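Local coordinates for protein profilin (PDB 3D9Y) that binds monomeric actin and so regulates actin polymerisation, also binds PIP2, and is essential for cytokinesis in fission yeast, at residues A[2-5]-A[6-9]; A[32-35]-A[36-39]; A[101-104]-A[105-108]; A[116-119]-A[120-123]. All blocks are in the same frame, centred on the assembly; numbering follows the deposited sequence.

Interaction 1 of 4, residues A[2-5]-A[6-9]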
# COMPACT_ATOMS: atom_id res chain seq x y z
N SER A 2 -17.23 4.87 -4.70
CA SER A 2 -16.06 5.56 -5.31
C SER A 2 -14.76 5.06 -4.69
O SER A 2 -14.76 4.58 -3.55
CB SER A 2 -16.17 7.07 -5.10
OG SER A 2 -15.95 7.40 -3.74
N TRP A 3 -13.66 5.18 -5.41
CA TRP A 3 -12.37 4.74 -4.88
C TRP A 3 -11.94 5.56 -3.67
O TRP A 3 -11.33 5.02 -2.75
CB TRP A 3 -11.29 4.73 -5.96
CG TRP A 3 -11.55 3.67 -6.98
CD1 TRP A 3 -12.03 3.84 -8.24
CD2 TRP A 3 -11.40 2.26 -6.80
NE1 TRP A 3 -12.16 2.63 -8.87
CE2 TRP A 3 -11.77 1.64 -8.01
CE3 TRP A 3 -10.96 1.46 -5.74
CZ2 TRP A 3 -11.74 0.26 -8.19
CZ3 TRP A 3 -10.92 0.08 -5.92
CH2 TRP A 3 -11.30 -0.51 -7.13
N GLN A 4 -12.24 6.87 -3.67
CA GLN A 4 -11.90 7.72 -2.53
C GLN A 4 -12.57 7.23 -1.24
O GLN A 4 -12.00 7.34 -0.16
CB GLN A 4 -12.26 9.19 -2.79
CG GLN A 4 -11.71 10.16 -1.73
CD GLN A 4 -10.19 10.12 -1.62
OE1 GLN A 4 -9.49 10.02 -2.63
NE2 GLN A 4 -9.67 10.20 -0.40
N ALA A 5 -13.77 6.68 -1.36
CA ALA A 5 -14.50 6.16 -0.20
C ALA A 5 -13.80 4.95 0.40
O ALA A 5 -13.87 4.73 1.61
CB ALA A 5 -15.90 5.79 -0.59
N TYR A 6 -13.15 4.16 -0.44
CA TYR A 6 -12.33 3.06 0.06
C TYR A 6 -11.18 3.59 0.92
O TYR A 6 -10.87 3.03 1.97
CB TYR A 6 -11.82 2.19 -1.11
CG TYR A 6 -12.82 1.16 -1.58
CD1 TYR A 6 -12.86 -0.10 -1.00
CD2 TYR A 6 -13.73 1.44 -2.59
CE1 TYR A 6 -13.78 -1.06 -1.42
CE2 TYR A 6 -14.65 0.49 -3.02
CZ TYR A 6 -14.67 -0.75 -2.43
OH TYR A 6 -15.57 -1.70 -2.85
N VAL A 7 -10.56 4.68 0.50
CA VAL A 7 -9.47 5.27 1.27
C VAL A 7 -9.99 5.87 2.58
O VAL A 7 -9.50 5.54 3.66
CB VAL A 7 -8.72 6.35 0.44
CG1 VAL A 7 -7.84 7.22 1.33
CG2 VAL A 7 -7.90 5.68 -0.65
N ASP A 8 -11.00 6.73 2.47
CA ASP A 8 -11.47 7.52 3.61
C ASP A 8 -12.25 6.69 4.62
O ASP A 8 -11.97 6.71 5.82
CB ASP A 8 -12.32 8.70 3.12
CG ASP A 8 -11.51 9.76 2.38
OD1 ASP A 8 -10.26 9.83 2.52
OD2 ASP A 8 -12.13 10.56 1.66
N THR A 9 -13.24 5.94 4.13
CA THR A 9 -14.13 5.19 5.00
C THR A 9 -13.52 3.85 5.41
O THR A 9 -13.45 3.53 6.59
CB THR A 9 -15.51 4.97 4.32
OG1 THR A 9 -16.14 6.23 4.08
CG2 THR A 9 -16.43 4.11 5.18
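Gln4 and Asp8 touch one turn apart on the first helix. From CG outward the Gln4 side chain lies along Asp8. CG leaves CB anti to the backbone N (chi1 -170°), and the chain then bends at CG, bringing the amide over Asp8. Gln4 CG lies 3.4 Å from Asp8 OD2. Gln4 CD passes Asp8 OD2 at 3.8 Å. At the tip, Gln4 NE2 donates to Asp8 OD1 over 3.0 Å, with a second, weak bond to Asp8 OD2 at 3.2 Å. OD1 lies near the amide plane of Gln4, but the NE2 group meets it from above the carboxylate plane. The two flat groups are turned 56° against each other. Beneath them, Asp8 N bonds to Gln4 O at 2.9 Å, so backbone and side chain link the same two residues. NE2 is also bonded to Ala33 O on the neighbouring strand. With a leucine here, the Asp8 carboxylate would probably lose its amide donor, and Ala33 O its bond from this side chain.

Elsewhere on the helix, Trp3 and Tyr6 lie obliquely, with planes 35° apart, and meet through Trp3 CE3 and Tyr6 CD2 at 4.2 Å. Ser2 O sits at the edge of the Tyr6 ring, 3.4 Å from CD2. Trp3 also meets the Trp31 ring. This aromatic cluster is consistent with the poly-proline-binding surface known in profilins. A glycerol, probably from the crystallisation liquor, lies beside Trp3. Val7 faces inward onto Ala20 and Ile22 of strand 19-24 and Ala32 of strand 30-33, while Tyr6 packs on Leu118, Tyr121 and Leu122 of helix 108-125.

Interaction 2 of 4, residues A[32-35]-A[36-39]; sequences AASA and GFNL
Ser34 and Phe37 form the tight part of this contact. Phe37 N donates to Ser34 O over 3.2 Å. The donor stands above the carbonyl plane of Ser34, 42° out of it. The side chains also meet, with Ser34 OG 3.5 Å from Phe37 CB. That hydroxyl is held by a bond from Ala20 N on the adjoining strand. Phe37 CG is anti to its own backbone N (chi1 -159°), which carries the ring away from the turn and onto Arg19. Leu39 CD2 lies over one face of the ring, 4.3 Å above its plane and offset toward the rim. Ala33 makes a lighter contact, with CB 3.9 Å from Phe37 O.

The backbone from Ser34 to Phe37 is a type II beta turn. It ends the run of strand 30-33, an outer strand of the profilin sheet, and leads toward helix 41-52. Gly36 holds the third position of the turn with a phi of 98°. A side chain there would jam against Ala35 O, so the backbone shape calls for glycine. The chain bends again at Phe37, the centre of an inverse gamma turn, where Asn38 N makes a weak bond to Gly36 O at 2.9 Å.

The other side is loose. Ala35 and Gly36 are exposed at the corner of the turn. Asn38 is exposed too and makes no direct contact with residues 32-35. A water spans this side instead. It donates to Ser34 O at 2.8 Å, which therefore takes both this bond and that of Phe37 N, and reaches Asn38 OD1 only weakly at 3.4 Å.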
# COMPACT_ATOMS: atom_id res chain seq x y z
N ALA A 32 -7.15 6.72 -6.16
CA ALA A 32 -7.60 7.46 -4.97
C ALA A 32 -6.45 7.66 -3.99
O ALA A 32 -5.53 6.86 -3.94
CB ALA A 32 -8.72 6.72 -4.29
N ALA A 33 -6.52 8.70 -3.16
CA ALA A 33 -5.45 8.98 -2.20
C ALA A 33 -5.95 9.93 -1.12
O ALA A 33 -6.83 10.74 -1.38
CB ALA A 33 -4.25 9.57 -2.91
N SER A 34 -5.39 9.80 0.08
CA SER A 34 -5.67 10.71 1.18
C SER A 34 -4.87 12.01 1.06
O SER A 34 -3.95 12.11 0.25
CB SER A 34 -5.38 10.03 2.53
OG SER A 34 -4.04 9.60 2.63
N ALA A 35 -5.26 13.00 1.86
CA ALA A 35 -4.68 14.34 1.79
C ALA A 35 -3.22 14.36 2.17
O ALA A 35 -2.86 13.96 3.31
CB ALA A 35 -5.46 15.29 2.70
N GLY A 36 -2.38 14.84 1.23
CA GLY A 36 -0.95 14.99 1.44
C GLY A 36 -0.13 13.83 0.89
O GLY A 36 1.06 13.97 0.60
N PHE A 37 -0.79 12.68 0.74
CA PHE A 37 -0.14 11.42 0.44
C PHE A 37 0.03 11.26 -1.08
O PHE A 37 -0.62 10.42 -1.74
CB PHE A 37 -0.93 10.27 1.07
CG PHE A 37 -0.14 9.00 1.28
CD1 PHE A 37 -0.64 7.79 0.84
CD2 PHE A 37 1.08 9.02 1.94
CE1 PHE A 37 0.08 6.61 1.03
CE2 PHE A 37 1.81 7.85 2.13
CZ PHE A 37 1.30 6.64 1.68
N ASN A 38 0.91 12.09 -1.63
CA ASN A 38 1.10 12.18 -3.07
C ASN A 38 2.14 11.20 -3.61
O ASN A 38 3.34 11.36 -3.35
CB ASN A 38 1.45 13.62 -3.46
CG ASN A 38 0.43 14.62 -2.97
OD1 ASN A 38 -0.71 14.27 -2.68
ND2 ASN A 38 0.83 15.88 -2.86
N LEU A 39 1.67 10.20 -4.35
CA LEU A 39 2.55 9.22 -4.99
C LEU A 39 2.81 9.60 -6.45
O LEU A 39 1.87 9.82 -7.21
CB LEU A 39 1.92 7.83 -4.94
CG LEU A 39 1.37 7.34 -3.59
CD1 LEU A 39 0.89 5.91 -3.74
CD2 LEU A 39 2.41 7.45 -2.49
O HOH W 1 -3.93 13.41 -2.22

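Interaction 3 of 4, residues A[101-104]-A[105-108]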
# COMPACT_ATOMS: atom_id res chain seq x y z
N HIS A 101 -0.43 3.44 5.17
CA HIS A 101 0.56 3.87 6.17
C HIS A 101 -0.06 3.75 7.57
O HIS A 101 -1.24 4.10 7.75
CB HIS A 101 0.96 5.34 5.90
CG HIS A 101 2.03 5.87 6.81
ND1 HIS A 101 3.35 5.99 6.43
CD2 HIS A 101 1.96 6.33 8.08
CE1 HIS A 101 4.05 6.50 7.42
NE2 HIS A 101 3.23 6.71 8.44
N TYR A 102 0.71 3.29 8.55
CA TYR A 102 0.27 3.22 9.94
C TYR A 102 1.26 3.91 10.91
O TYR A 102 2.47 3.88 10.69
CB TYR A 102 0.00 1.77 10.36
CG TYR A 102 1.22 0.86 10.34
CD1 TYR A 102 1.97 0.67 11.50
CD2 TYR A 102 1.62 0.19 9.19
CE1 TYR A 102 3.09 -0.15 11.51
CE2 TYR A 102 2.74 -0.65 9.20
CZ TYR A 102 3.46 -0.81 10.37
OH TYR A 102 4.58 -1.61 10.42
N PRO A 103 0.73 4.56 11.96
CA PRO A 103 1.54 5.21 13.00
C PRO A 103 2.05 4.26 14.08
O PRO A 103 1.68 3.08 14.09
CB PRO A 103 0.55 6.19 13.62
CG PRO A 103 -0.74 5.48 13.53
CD PRO A 103 -0.71 4.78 12.20
N GLU A 104 2.86 4.78 15.00
CA GLU A 104 3.47 3.97 16.07
C GLU A 104 2.48 3.20 16.95
O GLU A 104 2.82 2.17 17.53
CB GLU A 104 4.38 4.84 16.97
CG GLU A 104 3.66 5.98 17.70
CD GLU A 104 4.42 6.49 18.91
OE1 GLU A 104 5.67 6.40 18.93
OE2 GLU A 104 3.78 6.98 19.86
N THR A 105 1.26 3.70 17.04
CA THR A 105 0.30 3.16 18.00
C THR A 105 -0.47 1.94 17.49
O THR A 105 -1.19 1.29 18.27
CB THR A 105 -0.67 4.26 18.48
OG1 THR A 105 -1.55 3.73 19.48
CG2 THR A 105 -1.45 4.85 17.32
N THR A 106 -0.34 1.60 16.22
CA THR A 106 -1.04 0.41 15.72
C THR A 106 -0.03 -0.70 15.45
O THR A 106 1.09 -0.45 14.99
CB THR A 106 -2.00 0.71 14.52
OG1 THR A 106 -1.56 0.05 13.32
CG2 THR A 106 -2.17 2.20 14.28
N LEU A 107 -0.41 -1.93 15.80
CA LEU A 107 0.43 -3.10 15.57
C LEU A 107 0.55 -3.31 14.07
O LEU A 107 -0.45 -3.15 13.36
CB LEU A 107 -0.19 -4.33 16.23
CG LEU A 107 -0.29 -4.31 17.76
CD1 LEU A 107 -1.42 -5.21 18.28
CD2 LEU A 107 1.04 -4.71 18.37
N PRO A 108 1.75 -3.65 13.57
CA PRO A 108 1.94 -3.90 12.13
C PRO A 108 0.99 -4.98 11.62
O PRO A 108 0.49 -4.90 10.49
CB PRO A 108 3.40 -4.36 12.04
CG PRO A 108 4.05 -3.82 13.25
CD PRO A 108 3.01 -3.82 14.32
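Tyr102 lies against Thr106 and Pro108 where strand 96-102 gives way to the C-terminal helix. A type I beta turn from Pro103 to Thr106 reverses the chain, closed by a nearly straight bond (171°) from Thr106 N to Pro103 O at 3.3 Å. Tyr102 has its CG between the backbone N and the carbonyl carbon (chi1 64°), a torsion that directs the ring toward the returning chain. The ring slants across both partners. Before the ring begins, Tyr102 CB passes Thr106 OG1 at 3.8 Å. Further out, Tyr102 CD1 comes 3.8 Å from Thr106 O, and Tyr102 CZ reaches Pro108 CB at 3.9 Å. The ring also packs on Ile89 of strand 86-92. An alanine in place of Tyr102 would probably strip Pro108 of the ring it packs on here and open a gap between the strand and the start of the helix.

Pro103 and Thr106 cross at an angle on another part of the turn. The methyl CG2 of Thr106 rests on the proline ring, 3.6 Å from Pro103 CD. Thr105 adds its own methyl, with CG2 3.9 Å from Pro103 CG. With Thr105 OG1 anti to the backbone N (chi1 -177°), the methyl is the branch turned to Pro103. Leu107 takes the N-cap position of helix 108-125, and its N bonds to Glu110 OE1. Pro108 opens the helix, its CB 3.4 Å from Tyr102 OH.

Interaction 4 of 4, residues A[116-119]-A[120-123]; sequences EALA and DYLV
Residues 116-123 form regular alpha helix, with four successive, fairly straight bonds to the residue four back, from Asp120 N to Glu116 O at 2.9 Å through to Val123 N to Ala119 O at 2.8 Å, the donors tilted modestly from the carbonyl planes.

The side chains add small contacts to this frame. Tyr121 CG is anti to the backbone N (chi1 174°), which swings the ring out past Leu118. Leu118 O lies at the ring's edge, near its plane, and Leu118 CD1 comes 4.4 Å from Tyr121 CD2. Leu122 CG is anti to its carbonyl carbon (chi1 -71°) and lies 3.4 Å from Leu118 O. At the next residue, Val123 CG2 sits 3.3 Å from Ala119 O.

Glu116 and Asp120 do not touch with their carboxylates. Glu116 OE1 and Asp120 OD1 are 5.3 Å apart. A water lies 2.7 Å from Glu116 OE1 and equally near Asp120 OD1, though other acceptors compete for its protons. Long, weak ion pairs with Arg77 probably ease the like charges. The other oxygen of Glu116, OE2, is held by Tyr80 OH and Ser78 OG.

The inner face of the helix carries Leu118, Ala119 and Leu122 onto Leu98 of strand 96-102, and Ala119 onto Val91 as well. The same helix also packs against helix 3-12. This pairing of the N- and C-terminal helices on one face of the central antiparallel sheet is a hallmark of the profilin fold.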
# COMPACT_ATOMS: atom_id res chain seq x y z
N GLU A 116 -4.96 -6.32 3.89
CA GLU A 116 -5.09 -7.63 3.20
C GLU A 116 -6.56 -8.03 3.04
O GLU A 116 -6.94 -8.60 2.04
CB GLU A 116 -4.33 -8.72 3.95
CG GLU A 116 -2.79 -8.53 3.96
CD GLU A 116 -2.05 -9.00 2.70
OE1 GLU A 116 -2.67 -9.50 1.74
OE2 GLU A 116 -0.79 -8.88 2.68
N ALA A 117 -7.37 -7.76 4.06
CA ALA A 117 -8.79 -8.11 4.03
C ALA A 117 -9.52 -7.29 2.98
O ALA A 117 -10.32 -7.83 2.21
CB ALA A 117 -9.40 -7.90 5.40
N LEU A 118 -9.24 -5.98 2.92
CA LEU A 118 -9.84 -5.13 1.90
C LEU A 118 -9.42 -5.60 0.49
O LEU A 118 -10.21 -5.57 -0.43
CB LEU A 118 -9.49 -3.65 2.11
CG LEU A 118 -10.30 -2.63 1.32
CD1 LEU A 118 -11.81 -2.74 1.64
CD2 LEU A 118 -9.78 -1.21 1.55
N ALA A 119 -8.17 -6.02 0.35
CA ALA A 119 -7.69 -6.58 -0.92
C ALA A 119 -8.44 -7.86 -1.32
O ALA A 119 -8.88 -8.00 -2.46
CB ALA A 119 -6.20 -6.84 -0.83
N ASP A 120 -8.58 -8.78 -0.36
CA ASP A 120 -9.32 -10.03 -0.57
C ASP A 120 -10.76 -9.76 -0.97
O ASP A 120 -11.29 -10.44 -1.84
CB ASP A 120 -9.30 -10.88 0.70
CG ASP A 120 -7.98 -11.58 0.92
OD1 ASP A 120 -7.20 -11.71 -0.05
OD2 ASP A 120 -7.73 -12.01 2.07
N TYR A 121 -11.39 -8.81 -0.29
CA TYR A 121 -12.74 -8.33 -0.67
C TYR A 121 -12.77 -7.89 -2.13
O TYR A 121 -13.57 -8.39 -2.92
CB TYR A 121 -13.18 -7.19 0.23
CG TYR A 121 -14.48 -6.53 -0.15
CD1 TYR A 121 -15.71 -7.10 0.19
CD2 TYR A 121 -14.50 -5.29 -0.80
CE1 TYR A 121 -16.91 -6.47 -0.14
CE2 TYR A 121 -15.69 -4.67 -1.12
CZ TYR A 121 -16.90 -5.25 -0.78
OH TYR A 121 -18.09 -4.62 -1.10
N LEU A 122 -11.88 -6.98 -2.49
CA LEU A 122 -11.82 -6.47 -3.84
C LEU A 122 -11.55 -7.59 -4.86
O LEU A 122 -12.13 -7.57 -5.94
CB LEU A 122 -10.80 -5.34 -3.97
CG LEU A 122 -11.21 -4.02 -3.30
CD1 LEU A 122 -10.02 -3.09 -3.22
CD2 LEU A 122 -12.36 -3.36 -4.04
N VAL A 123 -10.71 -8.56 -4.51
CA VAL A 123 -10.49 -9.71 -5.41
C VAL A 123 -11.78 -10.51 -5.60
O VAL A 123 -12.14 -10.87 -6.73
CB VAL A 123 -9.30 -10.59 -4.93
CG1 VAL A 123 -9.20 -11.88 -5.74
CG2 VAL A 123 -8.00 -9.81 -5.07
O HOH W 2 -4.95 -10.44 0.56

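Overall arrangement
The four contacts follow one another along the single chain, from the N-terminal helix to the C-terminal one. Interactions 1 and 4 lie on helices 3-12 and 108-125 and touch, their centres about 14 Å apart. Interactions 1 and 2, with centres about 12 Å apart, touch as the first helix packs on strand 30-33. Interaction 3 leads from strand 96-102 into the helix that carries interaction 4, but their centres are about 20 Å apart. Interactions 2 and 3 follow strands 30-33, at one edge, and 96-102, inside the same antiparallel sheet; their centres are about 18 Å apart. Together the four contacts join the sheet to the two terminal helices, whose aromatic surface probably receives proline-rich ligands, as in other profilins.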